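Local atomic coordinates of acinetobacter secreted protease CpaA (Acinetobacter nosocomialis M2, PDB entry 6O38), a protein that is secreted through the type II system, binds the chaperone CpaB, and probably cleaves proteins as a zinc-dependent metalloprotease. Residues T97-T102 against D123-Q128; A127-L132 against S151-K156; L319-Q324 against I343-G348. All coordinates share one frame; numbering follows the deposited sequence.

Contact 1 of 3, residues T97-T102 against D123-Q128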
ATOM      1  N   THR A  97     -22.825  23.135  -8.526  1.00 68.45           N
ATOM      2  CA  THR A  97     -23.206  22.317  -9.669  1.00 67.13           C
ATOM      3  C   THR A  97     -23.121  23.133 -10.952  1.00 67.75           C
ATOM      4  O   THR A  97     -23.591  24.276 -11.001  1.00 69.60           O
ATOM      5  CB  THR A  97     -24.621  21.762  -9.491  1.00 67.45           C
ATOM      6  OG1 THR A  97     -24.703  21.045  -8.253  1.00 67.23           O
ATOM      7  CG2 THR A  97     -24.977  20.826 -10.635  1.00 66.51           C
ATOM      8  N   VAL A  98     -22.519  22.544 -11.984  1.00 65.65           N
ATOM      9  CA  VAL A  98     -22.478  23.119 -13.322  1.00 66.38           C
ATOM     10  C   VAL A  98     -22.924  22.045 -14.304  1.00 64.94           C
ATOM     11  O   VAL A  98     -22.617  20.861 -14.125  1.00 63.00           O
ATOM     12  CB  VAL A  98     -21.072  23.658 -13.673  1.00 66.42           C
ATOM     13  CG1 VAL A  98     -20.040  22.538 -13.666  1.00 64.15           C
ATOM     14  CG2 VAL A  98     -21.087  24.375 -15.017  1.00 67.54           C
ATOM     15  N   SER A  99     -23.666  22.451 -15.329  1.00 67.64           N
ATOM     16  CA  SER A  99     -24.220  21.501 -16.277  1.00 66.73           C
ATOM     17  C   SER A  99     -23.998  21.970 -17.706  1.00 67.25           C
ATOM     18  O   SER A  99     -23.916  23.176 -17.964  1.00 69.08           O
ATOM     19  CB  SER A  99     -25.725  21.302 -16.038  1.00 67.55           C
ATOM     20  OG  SER A  99     -25.981  20.886 -14.708  1.00 67.39           O
ATOM     21  N   PRO A 100     -23.892  21.040 -18.653  1.00 68.27           N
ATOM     22  CA  PRO A 100     -23.902  21.430 -20.067  1.00 69.17           C
ATOM     23  C   PRO A 100     -25.249  22.023 -20.447  1.00 71.02           C
ATOM     24  O   PRO A 100     -26.299  21.556 -20.004  1.00 70.96           O
ATOM     25  CB  PRO A 100     -23.638  20.111 -20.803  1.00 67.33           C
ATOM     26  CG  PRO A 100     -24.079  19.053 -19.846  1.00 66.63           C
ATOM     27  CD  PRO A 100     -23.743  19.585 -18.484  1.00 66.71           C
ATOM     28  N   THR A 101     -25.213  23.063 -21.279  1.00 70.02           N
ATOM     29  CA  THR A 101     -26.422  23.786 -21.642  1.00 72.09           C
ATOM     30  C   THR A 101     -26.787  23.671 -23.113  1.00 72.68           C
ATOM     31  O   THR A 101     -27.946  23.922 -23.461  1.00 74.08           O
ATOM     32  CB  THR A 101     -26.289  25.275 -21.285  1.00 74.22           C
ATOM     33  OG1 THR A 101     -25.167  25.837 -21.977  1.00 74.56           O
ATOM     34  CG2 THR A 101     -26.091  25.446 -19.786  1.00 73.98           C
ATOM     35  N   THR A 102     -25.846  23.305 -23.977  1.00 73.88           N
ATOM     36  CA  THR A 102     -26.107  23.124 -25.397  1.00 74.44           C
ATOM     37  C   THR A 102     -26.317  21.643 -25.677  1.00 72.51           C
ATOM     38  O   THR A 102     -25.513  20.808 -25.251  1.00 70.52           O
ATOM     39  CB  THR A 102     -24.954  23.664 -26.244  1.00 74.89           C
ATOM     40  OG1 THR A 102     -23.869  22.728 -26.228  1.00 72.75           O
ATOM     41  CG2 THR A 102     -24.471  24.998 -25.694  1.00 76.38           C
ATOM     42  N   ASP A 123     -31.598  15.190 -18.423  1.00 70.68           N
ATOM     43  CA  ASP A 123     -32.327  15.076 -19.684  1.00 71.09           C
ATOM     44  C   ASP A 123     -32.402  16.421 -20.395  1.00 71.35           C
ATOM     45  O   ASP A 123     -32.216  16.500 -21.616  1.00 71.21           O
ATOM     46  CB  ASP A 123     -33.729  14.518 -19.434  1.00 72.12           C
ATOM     47  CG  ASP A 123     -33.744  13.002 -19.343  1.00 72.14           C
ATOM     48  OD1 ASP A 123     -32.760  12.376 -19.792  1.00 71.28           O
ATOM     49  OD2 ASP A 123     -34.732  12.438 -18.832  1.00 73.03           O
ATOM     50  N   ASP A 124     -32.650  17.494 -19.641  1.00 72.19           N
ATOM     51  CA  ASP A 124     -32.809  18.833 -20.192  1.00 72.89           C
ATOM     52  C   ASP A 124     -31.500  19.610 -20.257  1.00 72.50           C
ATOM     53  O   ASP A 124     -31.458  20.664 -20.900  1.00 74.07           O
ATOM     54  CB  ASP A 124     -33.836  19.618 -19.364  1.00 74.86           C
ATOM     55  CG  ASP A 124     -33.501  19.630 -17.880  1.00 74.56           C
ATOM     56  OD1 ASP A 124     -32.541  18.937 -17.482  1.00 72.91           O
ATOM     57  OD2 ASP A 124     -34.206  20.320 -17.105  1.00 76.07           O
ATOM     58  N   LYS A 125     -30.436  19.120 -19.620  1.00 72.74           N
ATOM     59  CA  LYS A 125     -29.105  19.732 -19.690  1.00 72.15           C
ATOM     60  C   LYS A 125     -28.119  18.633 -20.079  1.00 70.51           C
ATOM     61  O   LYS A 125     -27.527  17.981 -19.212  1.00 69.89           O
ATOM     62  CB  LYS A 125     -28.716  20.406 -18.373  1.00 72.52           C
ATOM     63  CG  LYS A 125     -29.720  21.436 -17.884  1.00 74.58           C
ATOM     64  CD  LYS A 125     -29.240  22.125 -16.621  1.00 75.11           C
ATOM     65  CE  LYS A 125     -30.039  23.381 -16.343  1.00 77.65           C
ATOM     66  NZ  LYS A 125     -29.473  24.123 -15.189  1.00 78.18           N
ATOM     67  N   TRP A 126     -27.932  18.439 -21.383  1.00 69.29           N
ATOM     68  CA  TRP A 126     -27.241  17.266 -21.897  1.00 68.19           C
ATOM     69  C   TRP A 126     -26.315  17.666 -23.038  1.00 67.61           C
ATOM     70  O   TRP A 126     -26.532  18.674 -23.714  1.00 68.55           O
ATOM     71  CB  TRP A 126     -28.243  16.201 -22.370  1.00 68.50           C
ATOM     72  CG  TRP A 126     -27.616  14.988 -22.994  1.00 67.78           C
ATOM     73  CD1 TRP A 126     -27.209  13.853 -22.357  1.00 67.40           C
ATOM     74  CD2 TRP A 126     -27.326  14.794 -24.383  1.00 67.39           C
ATOM     75  NE1 TRP A 126     -26.682  12.963 -23.264  1.00 66.66           N
ATOM     76  CE2 TRP A 126     -26.742  13.520 -24.515  1.00 66.66           C
ATOM     77  CE3 TRP A 126     -27.501  15.578 -25.529  1.00 67.90           C
ATOM     78  CZ2 TRP A 126     -26.334  13.009 -25.747  1.00 66.06           C
ATOM     79  CZ3 TRP A 126     -27.097  15.070 -26.749  1.00 67.49           C
ATOM     80  CH2 TRP A 126     -26.520  13.799 -26.849  1.00 66.47           C
ATOM     81  N   ALA A 127     -25.281  16.851 -23.242  1.00 67.54           N
ATOM     82  CA  ALA A 127     -24.371  16.986 -24.369  1.00 67.07           C
ATOM     83  C   ALA A 127     -23.776  15.619 -24.670  1.00 65.91           C
ATOM     84  O   ALA A 127     -23.561  14.812 -23.762  1.00 65.38           O
ATOM     85  CB  ALA A 127     -23.259  18.003 -24.087  1.00 66.95           C
ATOM     86  N   GLN A 128     -23.517  15.365 -25.955  1.00 67.09           N
ATOM     87  CA  GLN A 128     -22.981  14.069 -26.364  1.00 66.07           C
ATOM     88  C   GLN A 128     -21.641  13.790 -25.695  1.00 64.95           C
ATOM     89  O   GLN A 128     -21.414  12.698 -25.164  1.00 64.33           O
ATOM     90  CB  GLN A 128     -22.842  14.016 -27.887  1.00 66.27           C
ATOM     91  CG  GLN A 128     -22.270  12.715 -28.428  1.00 65.32           C
ATOM     92  CD  GLN A 128     -23.247  11.560 -28.322  1.00 65.58           C
ATOM     93  OE1 GLN A 128     -24.337  11.602 -28.893  1.00 66.61           O
ATOM     94  NE2 GLN A 128     -22.861  10.519 -27.592  1.00 64.76           N
TER

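Contact 2 of 3, residues A127-L132 against S151-K156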
ATOM      1  N   ALA A 127     -25.281  16.851 -23.242  1.00 67.54           N
ATOM      2  CA  ALA A 127     -24.371  16.986 -24.369  1.00 67.07           C
ATOM      3  C   ALA A 127     -23.776  15.619 -24.670  1.00 65.91           C
ATOM      4  O   ALA A 127     -23.561  14.812 -23.762  1.00 65.38           O
ATOM      5  CB  ALA A 127     -23.259  18.003 -24.087  1.00 66.95           C
ATOM      6  N   GLN A 128     -23.517  15.365 -25.955  1.00 67.09           N
ATOM      7  CA  GLN A 128     -22.981  14.069 -26.364  1.00 66.07           C
ATOM      8  C   GLN A 128     -21.641  13.790 -25.695  1.00 64.95           C
ATOM      9  O   GLN A 128     -21.414  12.698 -25.164  1.00 64.33           O
ATOM     10  CB  GLN A 128     -22.842  14.016 -27.887  1.00 66.27           C
ATOM     11  CG  GLN A 128     -22.270  12.715 -28.428  1.00 65.32           C
ATOM     12  CD  GLN A 128     -23.247  11.560 -28.322  1.00 65.58           C
ATOM     13  OE1 GLN A 128     -24.337  11.602 -28.893  1.00 66.61           O
ATOM     14  NE2 GLN A 128     -22.861  10.519 -27.592  1.00 64.76           N
ATOM     15  N   THR A 129     -20.741  14.771 -25.709  1.00 63.13           N
ATOM     16  CA  THR A 129     -19.425  14.628 -25.099  1.00 62.22           C
ATOM     17  C   THR A 129     -19.111  15.894 -24.319  1.00 62.75           C
ATOM     18  O   THR A 129     -19.125  16.991 -24.884  1.00 63.56           O
ATOM     19  CB  THR A 129     -18.345  14.371 -26.156  1.00 61.52           C
ATOM     20  OG1 THR A 129     -18.712  13.236 -26.952  1.00 61.09           O
ATOM     21  CG2 THR A 129     -17.001  14.108 -25.493  1.00 60.57           C
ATOM     22  N   ILE A 130     -18.831  15.742 -23.030  1.00 59.48           N
ATOM     23  CA  ILE A 130     -18.427  16.857 -22.184  1.00 59.94           C
ATOM     24  C   ILE A 130     -16.930  16.752 -21.941  1.00 59.11           C
ATOM     25  O   ILE A 130     -16.368  15.656 -21.841  1.00 58.08           O
ATOM     26  CB  ILE A 130     -19.209  16.888 -20.852  1.00 60.27           C
ATOM     27  CG1 ILE A 130     -19.033  15.574 -20.089  1.00 59.31           C
ATOM     28  CG2 ILE A 130     -20.682  17.168 -21.105  1.00 61.28           C
ATOM     29  CD1 ILE A 130     -19.044  15.740 -18.585  1.00 59.60           C
ATOM     30  N   ALA A 131     -16.273  17.904 -21.855  1.00 59.72           N
ATOM     31  CA  ALA A 131     -14.831  17.972 -21.680  1.00 59.16           C
ATOM     32  C   ALA A 131     -14.513  18.740 -20.407  1.00 59.55           C
ATOM     33  O   ALA A 131     -15.042  19.834 -20.190  1.00 60.99           O
ATOM     34  CB  ALA A 131     -14.160  18.639 -22.884  1.00 59.79           C
ATOM     35  N   LEU A 132     -13.671  18.157 -19.566  1.00 57.74           N
ATOM     36  CA  LEU A 132     -13.205  18.893 -18.402  1.00 58.14           C
ATOM     37  C   LEU A 132     -12.094  19.857 -18.813  1.00 59.04           C
ATOM     38  O   LEU A 132     -11.233  19.501 -19.623  1.00 58.51           O
ATOM     39  CB  LEU A 132     -12.692  17.939 -17.326  1.00 57.51           C
ATOM     40  CG  LEU A 132     -13.708  16.963 -16.730  1.00 57.48           C
ATOM     41  CD1 LEU A 132     -13.043  16.064 -15.701  1.00 56.91           C
ATOM     42  CD2 LEU A 132     -14.875  17.719 -16.112  1.00 58.40           C
ATOM     43  N   SER A 151     -27.325   8.328 -22.880  1.00 64.17           N
ATOM     44  CA  SER A 151     -25.975   8.291 -22.344  1.00 63.06           C
ATOM     45  C   SER A 151     -25.073   9.311 -23.036  1.00 62.25           C
ATOM     46  O   SER A 151     -25.340   9.771 -24.150  1.00 62.33           O
ATOM     47  CB  SER A 151     -25.381   6.889 -22.484  1.00 62.35           C
ATOM     48  OG  SER A 151     -25.130   6.574 -23.841  1.00 61.82           O
ATOM     49  N   SER A 152     -23.990   9.662 -22.347  1.00 61.50           N
ATOM     50  CA  SER A 152     -22.971  10.566 -22.865  1.00 60.83           C
ATOM     51  C   SER A 152     -21.613  10.058 -22.389  1.00 59.64           C
ATOM     52  O   SER A 152     -21.509   8.982 -21.792  1.00 59.41           O
ATOM     53  CB  SER A 152     -23.245  12.010 -22.424  1.00 61.60           C
ATOM     54  OG  SER A 152     -23.663  12.063 -21.071  1.00 62.39           O
ATOM     55  N   ASP A 153     -20.562  10.833 -22.649  1.00 59.05           N
ATOM     56  CA  ASP A 153     -19.220  10.428 -22.256  1.00 57.98           C
ATOM     57  C   ASP A 153     -18.350  11.662 -22.054  1.00 57.76           C
ATOM     58  O   ASP A 153     -18.737  12.787 -22.379  1.00 58.38           O
ATOM     59  CB  ASP A 153     -18.599   9.476 -23.287  1.00 57.21           C
ATOM     60  CG  ASP A 153     -18.716   9.990 -24.710  1.00 57.49           C
ATOM     61  OD1 ASP A 153     -19.012  11.188 -24.898  1.00 58.08           O
ATOM     62  OD2 ASP A 153     -18.514   9.187 -25.646  1.00 57.35           O
ATOM     63  N   ILE A 154     -17.159  11.429 -21.508  1.00 54.30           N
ATOM     64  CA  ILE A 154     -16.201  12.479 -21.181  1.00 54.28           C
ATOM     65  C   ILE A 154     -15.073  12.444 -22.201  1.00 53.70           C
ATOM     66  O   ILE A 154     -14.573  11.367 -22.546  1.00 52.78           O
ATOM     67  CB  ILE A 154     -15.652  12.308 -19.753  1.00 54.17           C
ATOM     68  CG1 ILE A 154     -16.794  12.322 -18.736  1.00 55.00           C
ATOM     69  CG2 ILE A 154     -14.636  13.394 -19.432  1.00 54.22           C
ATOM     70  CD1 ILE A 154     -16.357  12.003 -17.323  1.00 54.90           C
ATOM     71  N   ASP A 155     -14.683  13.620 -22.694  1.00 54.21           N
ATOM     72  CA  ASP A 155     -13.516  13.717 -23.561  1.00 53.61           C
ATOM     73  C   ASP A 155     -12.284  13.199 -22.830  1.00 52.95           C
ATOM     74  O   ASP A 155     -12.050  13.524 -21.663  1.00 53.21           O
ATOM     75  CB  ASP A 155     -13.308  15.165 -24.015  1.00 54.43           C
ATOM     76  CG  ASP A 155     -12.258  15.299 -25.114  1.00 54.26           C
ATOM     77  OD1 ASP A 155     -11.181  14.673 -25.015  1.00 53.46           O
ATOM     78  OD2 ASP A 155     -12.514  16.035 -26.088  1.00 55.04           O
ATOM     79  N   LYS A 156     -11.490  12.393 -23.530  1.00 51.53           N
ATOM     80  CA  LYS A 156     -10.396  11.645 -22.927  1.00 50.86           C
ATOM     81  C   LYS A 156      -9.038  12.313 -23.102  1.00 50.90           C
ATOM     82  O   LYS A 156      -8.036  11.766 -22.635  1.00 50.48           O
ATOM     83  CB  LYS A 156     -10.353  10.230 -23.513  1.00 49.95           C
ATOM     84  CG  LYS A 156     -11.701   9.526 -23.502  1.00 50.19           C
ATOM     85  CD  LYS A 156     -11.557   8.041 -23.784  1.00 49.36           C
ATOM     86  CE  LYS A 156     -12.840   7.458 -24.349  1.00 49.54           C
ATOM     87  NZ  LYS A 156     -12.653   6.048 -24.793  1.00 48.84           N
TER

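Contact 3 of 3, residues L319-Q324 against I343-G348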
ATOM      1  N   LEU A 319       8.409 -31.344   2.901  1.00 37.83           N
ATOM      2  CA  LEU A 319       7.239 -30.776   2.246  1.00 36.73           C
ATOM      3  C   LEU A 319       7.304 -31.084   0.761  1.00 36.60           C
ATOM      4  O   LEU A 319       8.353 -30.909   0.131  1.00 37.16           O
ATOM      5  CB  LEU A 319       7.143 -29.263   2.466  1.00 36.28           C
ATOM      6  CG  LEU A 319       6.788 -28.779   3.872  1.00 36.02           C
ATOM      7  CD1 LEU A 319       6.690 -27.263   3.901  1.00 35.48           C
ATOM      8  CD2 LEU A 319       5.485 -29.410   4.335  1.00 35.56           C
ATOM      9  N   GLN A 320       6.185 -31.534   0.206  1.00 36.98           N
ATOM     10  CA  GLN A 320       6.063 -31.808  -1.218  1.00 36.74           C
ATOM     11  C   GLN A 320       5.291 -30.663  -1.862  1.00 35.90           C
ATOM     12  O   GLN A 320       4.157 -30.375  -1.466  1.00 35.35           O
ATOM     13  CB  GLN A 320       5.349 -33.140  -1.454  1.00 36.88           C
ATOM     14  CG  GLN A 320       5.285 -33.582  -2.909  1.00 37.09           C
ATOM     15  CD  GLN A 320       6.578 -34.214  -3.390  1.00 38.21           C
ATOM     16  OE1 GLN A 320       7.514 -34.412  -2.614  1.00 39.44           O
ATOM     17  NE2 GLN A 320       6.635 -34.541  -4.677  1.00 38.37           N
ATOM     18  N   LEU A 321       5.912 -30.009  -2.841  1.00 34.44           N
ATOM     19  CA  LEU A 321       5.245 -28.933  -3.554  1.00 33.69           C
ATOM     20  C   LEU A 321       4.005 -29.477  -4.266  1.00 33.14           C
ATOM     21  O   LEU A 321       3.941 -30.671  -4.579  1.00 33.33           O
ATOM     22  CB  LEU A 321       6.205 -28.286  -4.552  1.00 33.60           C
ATOM     23  CG  LEU A 321       7.317 -27.453  -3.905  1.00 34.23           C
ATOM     24  CD1 LEU A 321       8.240 -26.853  -4.953  1.00 34.09           C
ATOM     25  CD2 LEU A 321       6.725 -26.362  -3.023  1.00 34.12           C
ATOM     26  N   PRO A 322       3.001 -28.632  -4.511  1.00 32.88           N
ATOM     27  CA  PRO A 322       1.720 -29.130  -5.033  1.00 32.67           C
ATOM     28  C   PRO A 322       1.894 -29.977  -6.286  1.00 32.50           C
ATOM     29  O   PRO A 322       2.641 -29.627  -7.201  1.00 32.21           O
ATOM     30  CB  PRO A 322       0.938 -27.846  -5.326  1.00 32.34           C
ATOM     31  CG  PRO A 322       1.492 -26.854  -4.367  1.00 32.31           C
ATOM     32  CD  PRO A 322       2.949 -27.188  -4.219  1.00 32.70           C
ATOM     33  N   ALA A 323       1.183 -31.106  -6.318  1.00 34.60           N
ATOM     34  CA  ALA A 323       1.308 -32.030  -7.439  1.00 34.54           C
ATOM     35  C   ALA A 323       0.638 -31.492  -8.694  1.00 34.20           C
ATOM     36  O   ALA A 323       1.107 -31.759  -9.806  1.00 34.02           O
ATOM     37  CB  ALA A 323       0.717 -33.390  -7.068  1.00 34.81           C
ATOM     38  N   GLN A 324      -0.447 -30.738  -8.545  1.00 35.41           N
ATOM     39  CA  GLN A 324      -1.169 -30.179  -9.678  1.00 35.05           C
ATOM     40  C   GLN A 324      -1.165 -28.662  -9.573  1.00 34.66           C
ATOM     41  O   GLN A 324      -1.547 -28.103  -8.539  1.00 35.29           O
ATOM     42  CB  GLN A 324      -2.603 -30.713  -9.739  1.00 35.73           C
ATOM     43  CG  GLN A 324      -2.685 -32.100 -10.355  1.00 36.28           C
ATOM     44  CD  GLN A 324      -3.998 -32.800 -10.072  1.00 37.45           C
ATOM     45  OE1 GLN A 324      -5.036 -32.159  -9.906  1.00 38.11           O
ATOM     46  NE2 GLN A 324      -3.947 -34.123  -9.964  1.00 37.84           N
ATOM     47  N   ILE A 343      12.300 -29.551   0.914  1.00 39.19           N
ATOM     48  CA  ILE A 343      11.277 -29.235  -0.073  1.00 37.75           C
ATOM     49  C   ILE A 343      11.539 -30.082  -1.308  1.00 37.50           C
ATOM     50  O   ILE A 343      12.671 -30.129  -1.804  1.00 38.28           O
ATOM     51  CB  ILE A 343      11.276 -27.738  -0.433  1.00 37.50           C
ATOM     52  CG1 ILE A 343      11.156 -26.880   0.827  1.00 37.92           C
ATOM     53  CG2 ILE A 343      10.145 -27.423  -1.402  1.00 36.01           C
ATOM     54  CD1 ILE A 343       9.885 -27.111   1.603  1.00 36.67           C
ATOM     55  N   ASN A 344      10.499 -30.751  -1.801  1.00 38.14           N
ATOM     56  CA  ASN A 344      10.626 -31.645  -2.940  1.00 38.01           C
ATOM     57  C   ASN A 344       9.513 -31.376  -3.944  1.00 36.69           C
ATOM     58  O   ASN A 344       8.458 -30.830  -3.609  1.00 36.00           O
ATOM     59  CB  ASN A 344      10.596 -33.118  -2.508  1.00 38.54           C
ATOM     60  CG  ASN A 344      11.765 -33.486  -1.618  1.00 40.29           C
ATOM     61  OD1 ASN A 344      12.892 -33.644  -2.088  1.00 41.46           O
ATOM     62  ND2 ASN A 344      11.503 -33.624  -0.323  1.00 40.77           N
ATOM     63  N   ALA A 345       9.769 -31.774  -5.188  1.00 33.89           N
ATOM     64  CA  ALA A 345       8.799 -31.658  -6.266  1.00 32.98           C
ATOM     65  C   ALA A 345       8.890 -32.898  -7.144  1.00 33.16           C
ATOM     66  O   ALA A 345       9.861 -33.655  -7.084  1.00 33.96           O
ATOM     67  CB  ALA A 345       9.023 -30.390  -7.100  1.00 32.53           C
ATOM     68  N   ALA A 346       7.856 -33.096  -7.966  1.00 32.19           N
ATOM     69  CA  ALA A 346       7.796 -34.286  -8.810  1.00 32.37           C
ATOM     70  C   ALA A 346       8.935 -34.327  -9.822  1.00 33.19           C
ATOM     71  O   ALA A 346       9.403 -35.413 -10.182  1.00 33.80           O
ATOM     72  CB  ALA A 346       6.448 -34.355  -9.527  1.00 31.44           C
ATOM     73  N   ASN A 347       9.401 -33.167 -10.285  1.00 31.74           N
ATOM     74  CA  ASN A 347      10.462 -33.116 -11.283  1.00 32.78           C
ATOM     75  C   ASN A 347      11.843 -33.398 -10.701  1.00 34.26           C
ATOM     76  O   ASN A 347      12.841 -33.248 -11.414  1.00 35.59           O
ATOM     77  CB  ASN A 347      10.466 -31.753 -11.986  1.00 32.54           C
ATOM     78  CG  ASN A 347      10.649 -30.590 -11.023  1.00 32.38           C
ATOM     79  OD1 ASN A 347      10.960 -30.776  -9.846  1.00 32.63           O
ATOM     80  ND2 ASN A 347      10.460 -29.376 -11.527  1.00 31.93           N
ATOM     81  N   GLY A 348      11.924 -33.792  -9.433  1.00 32.15           N
ATOM     82  CA  GLY A 348      13.190 -34.094  -8.805  1.00 33.22           C
ATOM     83  C   GLY A 348      13.821 -32.950  -8.043  1.00 33.44           C
ATOM     84  O   GLY A 348      14.878 -33.151  -7.429  1.00 34.44           O
TER

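Contact 1 of 3, residues T97-T102 against D123-Q128
Pro100 and Ala127 form the apolar part of this contact: CB of the proline ring lies 3.9 Å from CB of Ala127. The CG corner of the same ring meets the facing backbone, 3.7 Å from Lys125 O. The aliphatic part of Lys125 makes further van der Waals contacts. Its CG stands anti to the carbonyl carbon (chi1 -55°) and the extended chain carries CD to 3.7 Å from CB of Ser99, while Lys125 CB is 3.9 Å from that same Ser99 atom. Residues 97-102 are the end of strand 90-98 and the chain that follows, and residues 123-128 lie in the connection between strands 116-121 and 129-131 of an StcE-type beta-sandwich domain. The touching parts run 65° apart and their backbones are not hydrogen-bonded to each other, consistent with packed connections and not strand pairing. The hydroxyls of Ser99 and Thr102 are hydrogen-bonded outside the two segments: Ser99 OG to Leu120 O, and Thr102 OG1 to the carboxylate of Glu107, which also receives Thr101 N. Trp126 directs its CB away from residues 97-102 and packs on Ile121 and Val150, with Gln128 N 3.5 Å above one face of the indole, toward the rim.

Contact 2 of 3, residues A127-L132 against S151-K156
Thr129 holds OG1 anti to its carbonyl carbon (chi1 -55°), and Asp153 places CG between its own backbone N and carbonyl carbon (chi1 49°); with these rotamers the hydroxyl and the carboxylate meet obliquely across two neighbouring strands. Thr129 OG1 donates to Asp153 OD1 at 2.9 Å, arriving on the syn side and slightly out of the carboxylate plane. The methyl points toward the C-terminal end of the strand, Thr129 CG2 touching Asp153 OD1 and lying 3.7 Å from Asp155 N. Beneath this pair the backbone shows the bonding of a parallel ladder. Asp153 flanks Thr129 with two bonds, its N donating to Gln128 O at 3.2 Å and its O accepting Ile130 N at 3.0 Å. Ile130 in turn flanks Ile154, since Ile130 O takes Asp155 N at 2.8 Å. Strands 129-131 and 152-154, whose short axes diverge by 26°, are the central pair of a four-stranded sheet, with 106-108 outside one and 166-167 outside the other, in an StcE-type beta-sandwich domain. On the face opposite Thr129 and Asp153, the two isoleucines approach with Ile130 CD1 4.1 Å from Ile154 CG1. That face turns inward: both pack on Leu167, and Ile130 also meets Val119 and Ile121 of strand 116-121, which pairs with 90-98 and 141-146 and not with this four-stranded sheet. Farther along, Ala131 CB and Asp155 CB touch at 3.8 Å, while the Asp155 carboxylate turns to another partner, OD1 accepting a hydrogen bond from Thr157 N.

Contact 3 of 3, residues L319-Q324 against I343-G348
Leu319 and Ile343 lie side by side with their side chains pointing the same way, and the closest approach is from Leu319 CB to Ile343 CD1 at 3.6 Å. The isoleucine's second torsion (chi2 -61°) turns CD1 toward Leu319. Its other branch serves a different neighbour: Leu321 crosses Ile343 at about a right angle, with Leu321 CG 3.8 Å from Ile343 CG2. The CG2 methyl and the CD1 methyl of one isoleucine thus meet two leucines that are two residues apart on the facing chain. Leu321 also reaches Ala345, its CD1 being 4.2 Å from Ala345 CB. These apolar groups face the interior of an StcE-type beta-sandwich domain, where Val331, Phe361 and Trp368 adjoin Leu321, and Ile333 and Phe361 adjoin Ile343. The strands that carry them belong to a three-stranded sheet, 318-320 running parallel to 341-344, which turns back antiparallel into 350-353. On the other face Gln320 and Asn344 also cross at about a right angle, although their amide planes are only 23° apart. The glutamine chain is bent at chi2 (80°), and its amide reaches across to the facing chain at and just past the end of strand 341-344: Gln320 OE1 is 3.3 Å from Asn344 CB, and NE2 is 3.7 Å from Ala345 C, both as packing contacts. Two backbone bonds from Asn344 bracket Gln320. Asn344 N donates to Leu319 O at 2.9 Å, and Asn344 O receives Leu321 N at 2.8 Å in an almost straight bond; both donors stand close to the line of the carbonyl they meet. Past the bridge, Ala345 to Gly348 form a type I beta turn, closed by Gly348 N to Ala345 O at 3.1 Å.

Contacts 1 and 2 are continuous, sharing Ala127 and Gln128, with centres 10 Å apart. Packing contacts join them, among them Trp126 NE1 to Ser151 O at 3.6 Å and Pro100 CG to Ile130 CG2 at 4.1 Å. Contact 3 belongs to a different sandwich domain, its centre about 63 Å from that of contact 1 and about 55 Å from that of contact 2. Contacts 2 and 3 nevertheless repeat one scheme, two parallel bridges between strands adjacent in a sheet, with one strand of another pairing lying between them in sequence. None of the three supplies a ligand to the zinc ion, which is bound by His498, His502 and His508 in the protease domain.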